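PDB 6ZPV: MgGH51 from Meripilus giganteus, which hydrolyses terminal alpha-L-arabinofuranosides as a fungal alpha-L-arabinofuranosidase of family GH51, probably releasing arabinose from plant polysaccharides. Local coordinates for residues A[288-293]-A[306-311]; A[231-236]-A[240-245]. All blocks are in the same frame, centred on the assembly; numbering follows the deposited sequence.

Interaction 1 (A[288-293]-A[306-311]); sequences AVWAGY and APYIQQ. With NAG (2-acetamido-2-deoxy-beta-D-glucopyranose), chain D; NAG (2-acetamido-2-deoxy-beta-D-glucopyranose), chain B.
The chain leaves strand 284-289 at Trp290 and passes beside Tyr308 in the first turn of helix 306-320, with no direct hydrogen bond between the backbones. A single water bridges them instead, donating to Trp290 O and to Tyr308 O, each at 2.8 Å. The same water lies in the plane of the indole, at its edge.

The direct contact is aromatic. Trp290 holds CG anti to its backbone N (chi1 -167°), which carries the indole alongside the tyrosine so that both side chains run the same way. Trp290 CZ3 comes within 3.6 Å of Tyr308 CD1, and the ring planes are inclined at 52° in an oblique pairing. The acetamido methyl C8 of the second N-acetylglucosamine (chain B) lies over one face of the phenol, toward its rim, 3.8 Å from Tyr308 CE1. On the side of the indole away from Tyr308, the chain folds back over the ring, with Gly292 N 3.3 Å above the plane, toward its rim. Arg241 adds a cation-pi contact, and Trp290 NE1 donates to Glu234 O.

Such a strand-to-helix join belongs to a beta-alpha unit of the TIM barrel: Val289 packs on Ala312 and Gln315 of helix 306-320, while Ile309 meets helix 359-373.

Interaction 2 (A[231-236]-A[240-245]); sequences NNLEGQ and TRWQWN. With NAG (2-acetamido-2-deoxy-beta-D-glucopyranose), chain D; NAG (2-acetamido-2-deoxy-beta-D-glucopyranose), chain B.
Leu233 O receives the backbone N of Trp242 at 3.1 Å, in a nearly straight bond (165° at the hydrogen) whose donor stands above the carbonyl plane. Trp242 CB closes on the same oxygen at 3.5 Å. Farther out, CG anti to the backbone N (chi1 -176°) carries the indole past Leu233, whose CD1 approaches the ring obliquely at CE3. A second, weak bond runs from Gln236 N to Thr240 OG1, 3.1 Å away and bent to 130°; that hydroxyl also pairs with Thr237. Between the two bonds the chains come close at Gly235, where CA is 3.5 Å from Thr240 O.

Both segments belong to the long loop that follows strand 224-227 of the TIM barrel, so the bonds draw together the base of a short turn. From this base Arg241 reaches outward, extended from CG to NE, toward an N-linked glycan. Its NH2 donates to O7 of the second N-acetylglucosamine (chain B) at 3.0 Å; this oxygen lies at the guanidinium edge, near its plane. NH2 also donates to Gln311 OE1, while NH1 donates to Thr238 O. Gln243 lays its amide carbon over one face of the guanidinium. The glycan itself grows from Asn245, whose ND2 is joined covalently to C1 of the first N-acetylglucosamine (chain D), in an Asn-Ala-Thr sequon completed by Thr247.

Overall arrangement
Read from the N terminus, the two contacts follow in series, neither nesting nor crossing. After strand 224-227 of the parallel barrel, interaction 2 closes a turn around three intervening residues within the loop that leads to strand 257-258. Farther along come helix 271-281 and strand 284-289; interaction 1 then closes the loop between that strand and helix 306-320, with twelve residues between its segments. Yet interactions 1 and 2 lie side by side, their centres about 10 Å apart. Gln311 NE2 probably bonds to Gln243 OE1 (2.8 Å) and to Asn245 OD1, joining the helix to the glycosylated loop. The example illustrates how loops after adjacent barrel strands can share one glycan, since both contacts touch its sugars.

Interaction 1 (A[288-293]-A[306-311])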
ATOM      1  N   ALA A 288      12.860   0.735   2.113  1.00  9.96           N
ATOM      2  CA  ALA A 288      13.519   2.023   2.310  1.00  9.97           C
ATOM      3  C   ALA A 288      14.001   2.157   3.771  1.00  9.72           C
ATOM      4  O   ALA A 288      13.396   1.641   4.710  1.00 10.58           O
ATOM      5  CB  ALA A 288      12.618   3.174   1.956  1.00 10.53           C
ATOM      6  N   VAL A 289      15.134   2.875   3.875  1.00 10.07           N
ATOM      7  CA  VAL A 289      15.661   3.342   5.162  1.00 10.12           C
ATOM      8  C   VAL A 289      15.701   4.862   5.150  1.00 10.42           C
ATOM      9  O   VAL A 289      16.037   5.496   4.154  1.00 11.20           O
ATOM     10  CB  VAL A 289      17.035   2.748   5.510  1.00 10.51           C
ATOM     11  CG1 VAL A 289      16.928   1.259   5.708  1.00 10.99           C
ATOM     12  CG2 VAL A 289      18.133   3.074   4.496  1.00 10.92           C
ATOM     13  N   TRP A 290      15.393   5.444   6.309  1.00 10.12           N
ATOM     14  CA  TRP A 290      15.513   6.890   6.508  1.00 10.44           C
ATOM     15  C   TRP A 290      16.977   7.289   6.398  1.00 10.88           C
ATOM     16  O   TRP A 290      17.871   6.569   6.898  1.00 11.11           O
ATOM     17  CB  TRP A 290      14.914   7.235   7.881  1.00 11.13           C
ATOM     18  CG  TRP A 290      14.719   8.724   8.038  1.00 10.28           C
ATOM     19  CD1 TRP A 290      13.634   9.428   7.583  1.00 10.35           C
ATOM     20  CD2 TRP A 290      15.560   9.680   8.682  1.00 10.95           C
ATOM     21  NE1 TRP A 290      13.757  10.753   7.862  1.00 10.76           N
ATOM     22  CE2 TRP A 290      14.937  10.937   8.552  1.00 10.43           C
ATOM     23  CE3 TRP A 290      16.738   9.596   9.443  1.00 11.14           C
ATOM     24  CZ2 TRP A 290      15.449  12.109   9.125  1.00 11.70           C
ATOM     25  CZ3 TRP A 290      17.269  10.727  10.019  1.00 11.49           C
ATOM     26  CH2 TRP A 290      16.618  11.986   9.873  1.00 11.58           C
ATOM     27  N   ALA A 291      17.239   8.434   5.759  1.00 10.66           N
ATOM     28  CA  ALA A 291      18.618   8.757   5.320  1.00 10.64           C
ATOM     29  C   ALA A 291      19.070  10.142   5.756  1.00 10.48           C
ATOM     30  O   ALA A 291      19.987  10.681   5.145  1.00 11.37           O
ATOM     31  CB  ALA A 291      18.753   8.558   3.831  1.00 12.38           C
ATOM     32  N   GLY A 292      18.523  10.680   6.819  1.00 11.42           N
ATOM     33  CA  GLY A 292      19.023  11.959   7.365  1.00 12.62           C
ATOM     34  C   GLY A 292      18.370  13.202   6.832  1.00 12.82           C
ATOM     35  O   GLY A 292      18.883  14.303   7.053  1.00 15.07           O
ATOM     36  N   TYR A 293      17.243  13.089   6.141  1.00 12.01           N
ATOM     37  CA  TYR A 293      16.451  14.220   5.611  1.00 12.21           C
ATOM     38  C   TYR A 293      14.994  14.065   5.950  1.00 11.50           C
ATOM     39  O   TYR A 293      14.453  12.943   5.872  1.00 11.82           O
ATOM     40  CB  TYR A 293      16.665  14.363   4.083  1.00 12.64           C
ATOM     41  CG  TYR A 293      15.920  15.516   3.488  1.00 12.53           C
ATOM     42  CD1 TYR A 293      16.344  16.812   3.689  1.00 12.51           C
ATOM     43  CD2 TYR A 293      14.799  15.334   2.709  1.00 12.86           C
ATOM     44  CE1 TYR A 293      15.642  17.878   3.159  1.00 13.76           C
ATOM     45  CE2 TYR A 293      14.113  16.387   2.147  1.00 13.69           C
ATOM     46  CZ  TYR A 293      14.508  17.682   2.387  1.00 13.41           C
ATOM     47  OH  TYR A 293      13.890  18.760   1.838  1.00 15.07           O
ATOM     48  N   ALA A 306      25.725   9.049  12.648  1.00 13.80           N
ATOM     49  CA  ALA A 306      26.075   7.692  13.108  1.00 14.06           C
ATOM     50  C   ALA A 306      24.911   6.979  13.778  1.00 13.24           C
ATOM     51  O   ALA A 306      24.669   5.800  13.470  1.00 13.48           O
ATOM     52  CB  ALA A 306      27.295   7.704  13.977  1.00 15.68           C
ATOM     53  N   PRO A 307      24.150   7.578  14.708  1.00 13.64           N
ATOM     54  CA  PRO A 307      23.070   6.812  15.351  1.00 14.00           C
ATOM     55  C   PRO A 307      21.959   6.386  14.385  1.00 11.93           C
ATOM     56  O   PRO A 307      21.300   5.369  14.609  1.00 12.15           O
ATOM     57  CB  PRO A 307      22.540   7.767  16.440  1.00 17.05           C
ATOM     58  CG  PRO A 307      23.591   8.832  16.626  1.00 17.49           C
ATOM     59  CD  PRO A 307      24.331   8.916  15.309  1.00 14.91           C
ATOM     60  N   TYR A 308      21.728   7.192  13.358  1.00 12.14           N
ATOM     61  CA  TYR A 308      20.693   6.918  12.355  1.00 11.62           C
ATOM     62  C   TYR A 308      21.159   5.848  11.380  1.00 11.41           C
ATOM     63  O   TYR A 308      20.346   5.037  10.915  1.00 11.12           O
ATOM     64  CB  TYR A 308      20.310   8.238  11.672  1.00 11.99           C
ATOM     65  CG  TYR A 308      19.881   9.315  12.634  1.00 12.25           C
ATOM     66  CD1 TYR A 308      18.559   9.411  13.071  1.00 12.41           C
ATOM     67  CD2 TYR A 308      20.810  10.204  13.151  1.00 13.25           C
ATOM     68  CE1 TYR A 308      18.205  10.367  13.992  1.00 12.79           C
ATOM     69  CE2 TYR A 308      20.420  11.157  14.085  1.00 13.72           C
ATOM     70  CZ  TYR A 308      19.124  11.239  14.506  1.00 14.38           C
ATOM     71  OH  TYR A 308      18.808  12.182  15.433  1.00 17.13           O
ATOM     72  N   ILE A 309      22.457   5.826  11.093  1.00 11.59           N
ATOM     73  CA  ILE A 309      23.044   4.743  10.301  1.00 11.62           C
ATOM     74  C   ILE A 309      22.889   3.421  11.094  1.00 11.25           C
ATOM     75  O   ILE A 309      22.471   2.394  10.541  1.00 11.26           O
ATOM     76  CB  ILE A 309      24.515   5.058   9.964  1.00 11.58           C
ATOM     77  CG1 ILE A 309      24.573   6.233   9.021  1.00 12.16           C
ATOM     78  CG2 ILE A 309      25.225   3.806   9.408  1.00 13.13           C
ATOM     79  CD1 ILE A 309      25.955   6.792   8.753  1.00 13.55           C
ATOM     80  N   GLN A 310      23.197   3.460  12.411  1.00 11.47           N
ATOM     81  CA  GLN A 310      23.012   2.233  13.199  1.00 11.72           C
ATOM     82  C   GLN A 310      21.541   1.815  13.223  1.00 10.58           C
ATOM     83  O   GLN A 310      21.255   0.609  13.171  1.00 11.59           O
ATOM     84  CB  GLN A 310      23.539   2.450  14.625  1.00 12.54           C
ATOM     85  CG  GLN A 310      23.428   1.166  15.458  1.00 13.81           C
ATOM     86  CD  GLN A 310      24.237   0.010  14.902  1.00 14.93           C
ATOM     87  OE1 GLN A 310      23.696  -1.141  14.681  1.00 18.24           O
ATOM     88  NE2 GLN A 310      25.492   0.245  14.679  1.00 14.32           N
ATOM     89  N   GLN A 311      20.604   2.767  13.288  1.00 11.30           N
ATOM     90  CA  GLN A 311      19.164   2.398  13.311  1.00 10.71           C
ATOM     91  C   GLN A 311      18.801   1.697  12.006  1.00 10.59           C
ATOM     92  O   GLN A 311      18.001   0.743  12.045  1.00 11.32           O
ATOM     93  CB  GLN A 311      18.330   3.638  13.565  1.00 11.17           C
ATOM     94  CG  GLN A 311      16.836   3.325  13.673  1.00 11.36           C
ATOM     95  CD  GLN A 311      16.040   4.445  14.243  1.00 11.28           C
ATOM     96  OE1 GLN A 311      16.400   5.636  14.011  1.00 11.75           O
ATOM     97  NE2 GLN A 311      14.951   4.182  14.957  1.00 11.88           N
TER
HETATM   98  C1  NAG D   1      13.622   3.317  18.340  1.00 14.06           C
HETATM   99  C2  NAG D   1      13.147   3.958  19.631  1.00 14.54           C
HETATM  100  C3  NAG D   1      13.853   5.309  19.805  1.00 14.97           C
HETATM  101  C4  NAG D   1      15.373   5.139  19.731  1.00 15.05           C
HETATM  102  C5  NAG D   1      15.738   4.439  18.405  1.00 13.94           C
HETATM  103  C6  NAG D   1      17.265   4.141  18.298  1.00 15.38           C
HETATM  104  C7  NAG D   1      10.954   3.489  20.593  1.00 26.68           C
HETATM  105  C8  NAG D   1       9.490   3.752  20.552  1.00 22.60           C
HETATM  106  N2  NAG D   1      11.703   4.133  19.687  1.00 15.72           N
HETATM  107  O3  NAG D   1      13.490   5.915  21.080  1.00 18.20           O
HETATM  108  O4  NAG D   1      15.956   6.454  19.722  1.00 15.57           O
HETATM  109  O5  NAG D   1      15.081   3.182  18.387  1.00 14.58           O
HETATM  110  O6  NAG D   1      17.616   3.546  17.007  1.00 16.96           O
HETATM  111  O7  NAG D   1      11.435   2.816  21.437  1.00 39.12           O
HETATM  112  C1  NAG B   2      17.051   6.614  20.652  1.00 14.94           C
HETATM  113  C2  NAG B   2      17.809   7.861  20.269  1.00 17.31           C
HETATM  114  C3  NAG B   2      18.923   8.105  21.339  1.00 18.79           C
HETATM  115  C4  NAG B   2      18.359   7.995  22.734  1.00 18.97           C
HETATM  116  C5  NAG B   2      17.489   6.794  22.993  1.00 18.14           C
HETATM  117  C6  NAG B   2      16.772   6.760  24.364  1.00 24.98           C
HETATM  118  C7  NAG B   2      17.949   8.024  17.794  1.00 18.53           C
HETATM  119  C8  NAG B   2      18.685   7.658  16.564  1.00 20.30           C
HETATM  120  N2  NAG B   2      18.454   7.655  18.988  1.00 16.74           N
HETATM  121  O3  NAG B   2      19.559   9.306  21.053  1.00 20.55           O
HETATM  122  O4  NAG B   2      19.470   7.944  23.680  1.00 22.13           O
HETATM  123  O5  NAG B   2      16.498   6.755  21.947  1.00 17.80           O
HETATM  124  O6  NAG B   2      15.836   7.920  24.320  1.00 30.64           O
HETATM  125  O7  NAG B   2      16.848   8.534  17.610  1.00 19.69           O
HETATM  126  O   HOH W   1      18.172   6.237   9.670  0.50  9.33           O

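Interaction 2 (A[231-236]-A[240-245])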
ATOM      1  N   ASN A 231       6.926   9.667   0.715  1.00 10.87           N
ATOM      2  CA  ASN A 231       7.016  10.762   1.675  1.00 10.68           C
ATOM      3  C   ASN A 231       6.760  10.295   3.095  1.00 10.37           C
ATOM      4  O   ASN A 231       7.341  10.855   4.041  1.00 10.57           O
ATOM      5  CB  ASN A 231       6.025  11.852   1.345  1.00 11.50           C
ATOM      6  CG  ASN A 231       6.448  12.765   0.223  1.00 12.23           C
ATOM      7  OD1 ASN A 231       7.468  12.503  -0.442  1.00 12.41           O
ATOM      8  ND2 ASN A 231       5.764  13.883   0.042  1.00 15.66           N
ATOM      9  N   ASN A 232       5.889   9.303   3.297  1.00 10.25           N
ATOM     10  CA  ASN A 232       5.545   8.882   4.676  1.00 10.43           C
ATOM     11  C   ASN A 232       6.732   8.280   5.428  1.00 10.35           C
ATOM     12  O   ASN A 232       6.660   8.138   6.647  1.00 10.97           O
ATOM     13  CB  ASN A 232       4.385   7.892   4.678  1.00 10.12           C
ATOM     14  CG  ASN A 232       3.530   7.968   5.922  1.00 10.08           C
ATOM     15  OD1 ASN A 232       3.090   9.075   6.297  1.00 11.20           O
ATOM     16  ND2 ASN A 232       3.344   6.831   6.588  1.00 11.09           N
ATOM     17  N   LEU A 233       7.823   7.922   4.746  1.00  9.98           N
ATOM     18  CA  LEU A 233       9.067   7.522   5.426  1.00 10.21           C
ATOM     19  C   LEU A 233       9.708   8.683   6.158  1.00  9.83           C
ATOM     20  O   LEU A 233      10.382   8.500   7.193  1.00 10.60           O
ATOM     21  CB  LEU A 233      10.056   7.041   4.336  1.00 11.23           C
ATOM     22  CG  LEU A 233      11.494   6.703   4.775  1.00 10.46           C
ATOM     23  CD1 LEU A 233      11.549   5.394   5.561  1.00 10.90           C
ATOM     24  CD2 LEU A 233      12.386   6.629   3.548  1.00 10.88           C
ATOM     25  N   GLU A 234       9.658   9.876   5.547  1.00 11.13           N
ATOM     26  CA  GLU A 234      10.583  10.959   5.835  1.00 10.78           C
ATOM     27  C   GLU A 234      10.292  11.715   7.120  1.00 11.03           C
ATOM     28  O   GLU A 234      11.244  12.229   7.760  1.00 11.73           O
ATOM     29  CB  GLU A 234      10.684  11.903   4.647  1.00 11.10           C
ATOM     30  CG  GLU A 234      11.401  11.265   3.452  1.00 11.57           C
ATOM     31  CD  GLU A 234      11.327  12.122   2.223  1.00 11.40           C
ATOM     32  OE1 GLU A 234      12.327  12.952   2.034  1.00 12.26           O
ATOM     33  OE2 GLU A 234      10.365  12.024   1.438  1.00 11.63           O
ATOM     34  N   GLY A 235       9.007  11.858   7.471  1.00 11.74           N
ATOM     35  CA  GLY A 235       8.647  12.807   8.533  1.00 13.14           C
ATOM     36  C   GLY A 235       8.685  14.230   8.080  1.00 11.85           C
ATOM     37  O   GLY A 235       9.257  14.550   7.035  1.00 11.44           O
ATOM     38  N   GLN A 236       8.111  15.097   8.898  1.00 12.23           N
ATOM     39  CA  GLN A 236       8.217  16.553   8.714  1.00 12.47           C
ATOM     40  C   GLN A 236       9.521  17.101   9.339  1.00 12.63           C
ATOM     41  O   GLN A 236       9.989  18.161   8.922  1.00 14.40           O
ATOM     42  CB  GLN A 236       6.975  17.212   9.296  1.00 13.01           C
ATOM     43  CG  GLN A 236       6.910  18.679   9.076  1.00 16.16           C
ATOM     44  CD  GLN A 236       6.844  19.094   7.611  1.00 17.76           C
ATOM     45  OE1 GLN A 236       6.282  18.381   6.736  1.00 20.09           O
ATOM     46  NE2 GLN A 236       7.460  20.230   7.315  1.00 19.25           N
ATOM     47  N   THR A 240       9.810  13.164  13.743  1.00 11.88           N
ATOM     48  CA  THR A 240       8.583  12.587  13.200  1.00 12.01           C
ATOM     49  C   THR A 240       8.828  11.594  12.055  1.00 11.04           C
ATOM     50  O   THR A 240       7.846  11.132  11.453  1.00 11.85           O
ATOM     51  CB  THR A 240       7.548  13.642  12.832  1.00 12.13           C
ATOM     52  OG1 THR A 240       8.132  14.578  11.911  1.00 13.05           O
ATOM     53  CG2 THR A 240       6.981  14.353  14.064  1.00 13.21           C
ATOM     54  N   ARG A 241      10.077  11.227  11.814  1.00 11.29           N
ATOM     55  CA  ARG A 241      10.406  10.227  10.796  1.00 11.41           C
ATOM     56  C   ARG A 241       9.803   8.852  11.157  1.00 10.70           C
ATOM     57  O   ARG A 241       9.511   8.551  12.308  1.00 11.25           O
ATOM     58  CB  ARG A 241      11.928  10.114  10.710  1.00 10.93           C
ATOM     59  CG  ARG A 241      12.579   9.386  11.891  1.00 11.12           C
ATOM     60  CD  ARG A 241      14.099   9.544  11.868  1.00 11.58           C
ATOM     61  NE  ARG A 241      14.779   8.756  12.877  1.00 11.61           N
ATOM     62  CZ  ARG A 241      14.875   9.044  14.171  1.00 11.48           C
ATOM     63  NH1 ARG A 241      14.338  10.170  14.641  1.00 11.90           N
ATOM     64  NH2 ARG A 241      15.452   8.185  14.998  1.00 12.10           N
ATOM     65  N   TRP A 242       9.679   8.008  10.133  1.00 10.52           N
ATOM     66  CA  TRP A 242       9.313   6.600  10.402  1.00 10.45           C
ATOM     67  C   TRP A 242      10.512   5.943  11.113  1.00 10.16           C
ATOM     68  O   TRP A 242      11.647   6.116  10.670  1.00 11.08           O
ATOM     69  CB  TRP A 242       8.954   5.941   9.081  1.00 10.49           C
ATOM     70  CG  TRP A 242       8.472   4.520   9.188  1.00 10.21           C
ATOM     71  CD1 TRP A 242       7.187   4.106   9.339  1.00 10.44           C
ATOM     72  CD2 TRP A 242       9.268   3.321   9.149  1.00  9.88           C
ATOM     73  NE1 TRP A 242       7.113   2.754   9.399  1.00 10.52           N
ATOM     74  CE2 TRP A 242       8.359   2.232   9.264  1.00 10.08           C
ATOM     75  CE3 TRP A 242      10.617   3.047   8.946  1.00 10.64           C
ATOM     76  CZ2 TRP A 242       8.811   0.906   9.215  1.00 11.16           C
ATOM     77  CZ3 TRP A 242      11.036   1.733   8.900  1.00 11.23           C
ATOM     78  CH2 TRP A 242      10.146   0.671   9.013  1.00 11.34           C
ATOM     79  N   GLN A 243      10.226   5.128  12.122  1.00 10.42           N
ATOM     80  CA  GLN A 243      11.233   4.358  12.877  1.00 10.53           C
ATOM     81  C   GLN A 243      10.806   2.919  12.974  1.00 10.06           C
ATOM     82  O   GLN A 243       9.721   2.631  13.553  1.00 11.01           O
ATOM     83  CB  GLN A 243      11.468   4.939  14.296  1.00 10.49           C
ATOM     84  CG  GLN A 243      11.997   6.350  14.305  1.00 10.83           C
ATOM     85  CD  GLN A 243      12.476   6.783  15.691  1.00 11.91           C
ATOM     86  OE1 GLN A 243      13.279   6.058  16.297  1.00 12.60           O
ATOM     87  NE2 GLN A 243      12.052   7.933  16.165  1.00 13.35           N
ATOM     88  N   TRP A 244      11.637   1.993  12.546  1.00 10.25           N
ATOM     89  CA  TRP A 244      11.210   0.586  12.472  1.00 10.64           C
ATOM     90  C   TRP A 244      10.822   0.014  13.835  1.00 10.75           C
ATOM     91  O   TRP A 244       9.833  -0.747  13.938  1.00 10.82           O
ATOM     92  CB  TRP A 244      12.375  -0.289  11.887  1.00 12.39           C
ATOM     93  CG  TRP A 244      13.489  -0.616  12.819  1.00 11.43           C
ATOM     94  CD1 TRP A 244      14.570   0.162  13.126  1.00 11.94           C
ATOM     95  CD2 TRP A 244      13.577  -1.787  13.656  1.00 12.24           C
ATOM     96  NE1 TRP A 244      15.309  -0.427  14.134  1.00 12.50           N
ATOM     97  CE2 TRP A 244      14.716  -1.607  14.474  1.00 12.15           C
ATOM     98  CE3 TRP A 244      12.757  -2.910  13.866  1.00 12.48           C
ATOM     99  CZ2 TRP A 244      15.055  -2.547  15.462  1.00 13.73           C
ATOM    100  CZ3 TRP A 244      13.098  -3.795  14.851  1.00 13.14           C
ATOM    101  CH2 TRP A 244      14.239  -3.630  15.655  1.00 13.69           C
ATOM    102  N   ASN A 245      11.584   0.342  14.858  1.00 11.07           N
ATOM    103  CA  ASN A 245      11.456  -0.324  16.150  1.00 11.81           C
ATOM    104  C   ASN A 245      10.183   0.098  16.878  1.00 11.90           C
ATOM    105  O   ASN A 245       9.667  -0.655  17.689  1.00 14.40           O
ATOM    106  CB  ASN A 245      12.713  -0.090  17.023  1.00 12.12           C
ATOM    107  CG  ASN A 245      13.130   1.375  17.041  1.00 12.12           C
ATOM    108  OD1 ASN A 245      13.428   1.973  15.981  1.00 13.30           O
ATOM    109  ND2 ASN A 245      13.140   1.959  18.256  1.00 13.91           N
TER
HETATM  110  C1  NAG D   1      13.622   3.317  18.340  1.00 14.06           C
HETATM  111  C2  NAG D   1      13.147   3.958  19.631  1.00 14.54           C
HETATM  112  C3  NAG D   1      13.853   5.309  19.805  1.00 14.97           C
HETATM  113  C4  NAG D   1      15.373   5.139  19.731  1.00 15.05           C
HETATM  114  C5  NAG D   1      15.738   4.439  18.405  1.00 13.94           C
HETATM  115  C6  NAG D   1      17.265   4.141  18.298  1.00 15.38           C
HETATM  116  C7  NAG D   1      10.954   3.489  20.593  1.00 26.68           C
HETATM  117  C8  NAG D   1       9.490   3.752  20.552  1.00 22.60           C
HETATM  118  N2  NAG D   1      11.703   4.133  19.687  1.00 15.72           N
HETATM  119  O3  NAG D   1      13.490   5.915  21.080  1.00 18.20           O
HETATM  120  O4  NAG D   1      15.956   6.454  19.722  1.00 15.57           O
HETATM  121  O5  NAG D   1      15.081   3.182  18.387  1.00 14.58           O
HETATM  122  O6  NAG D   1      17.616   3.546  17.007  1.00 16.96           O
HETATM  123  O7  NAG D   1      11.435   2.816  21.437  1.00 39.12           O
HETATM  124  C1  NAG B   2      17.051   6.614  20.652  1.00 14.94           C
HETATM  125  C2  NAG B   2      17.809   7.861  20.269  1.00 17.31           C
HETATM  126  C3  NAG B   2      18.923   8.105  21.339  1.00 18.79           C
HETATM  127  C4  NAG B   2      18.359   7.995  22.734  1.00 18.97           C
HETATM  128  C5  NAG B   2      17.489   6.794  22.993  1.00 18.14           C
HETATM  129  C6  NAG B   2      16.772   6.760  24.364  1.00 24.98           C
HETATM  130  C7  NAG B   2      17.949   8.024  17.794  1.00 18.53           C
HETATM  131  C8  NAG B   2      18.685   7.658  16.564  1.00 20.30           C
HETATM  132  N2  NAG B   2      18.454   7.655  18.988  1.00 16.74           N
HETATM  133  O3  NAG B   2      19.559   9.306  21.053  1.00 20.55           O
HETATM  134  O4  NAG B   2      19.470   7.944  23.680  1.00 22.13           O
HETATM  135  O5  NAG B   2      16.498   6.755  21.947  1.00 17.80           O
HETATM  136  O6  NAG B   2      15.836   7.920  24.320  1.00 30.64           O
HETATM  137  O7  NAG B   2      16.848   8.534  17.610  1.00 19.69           O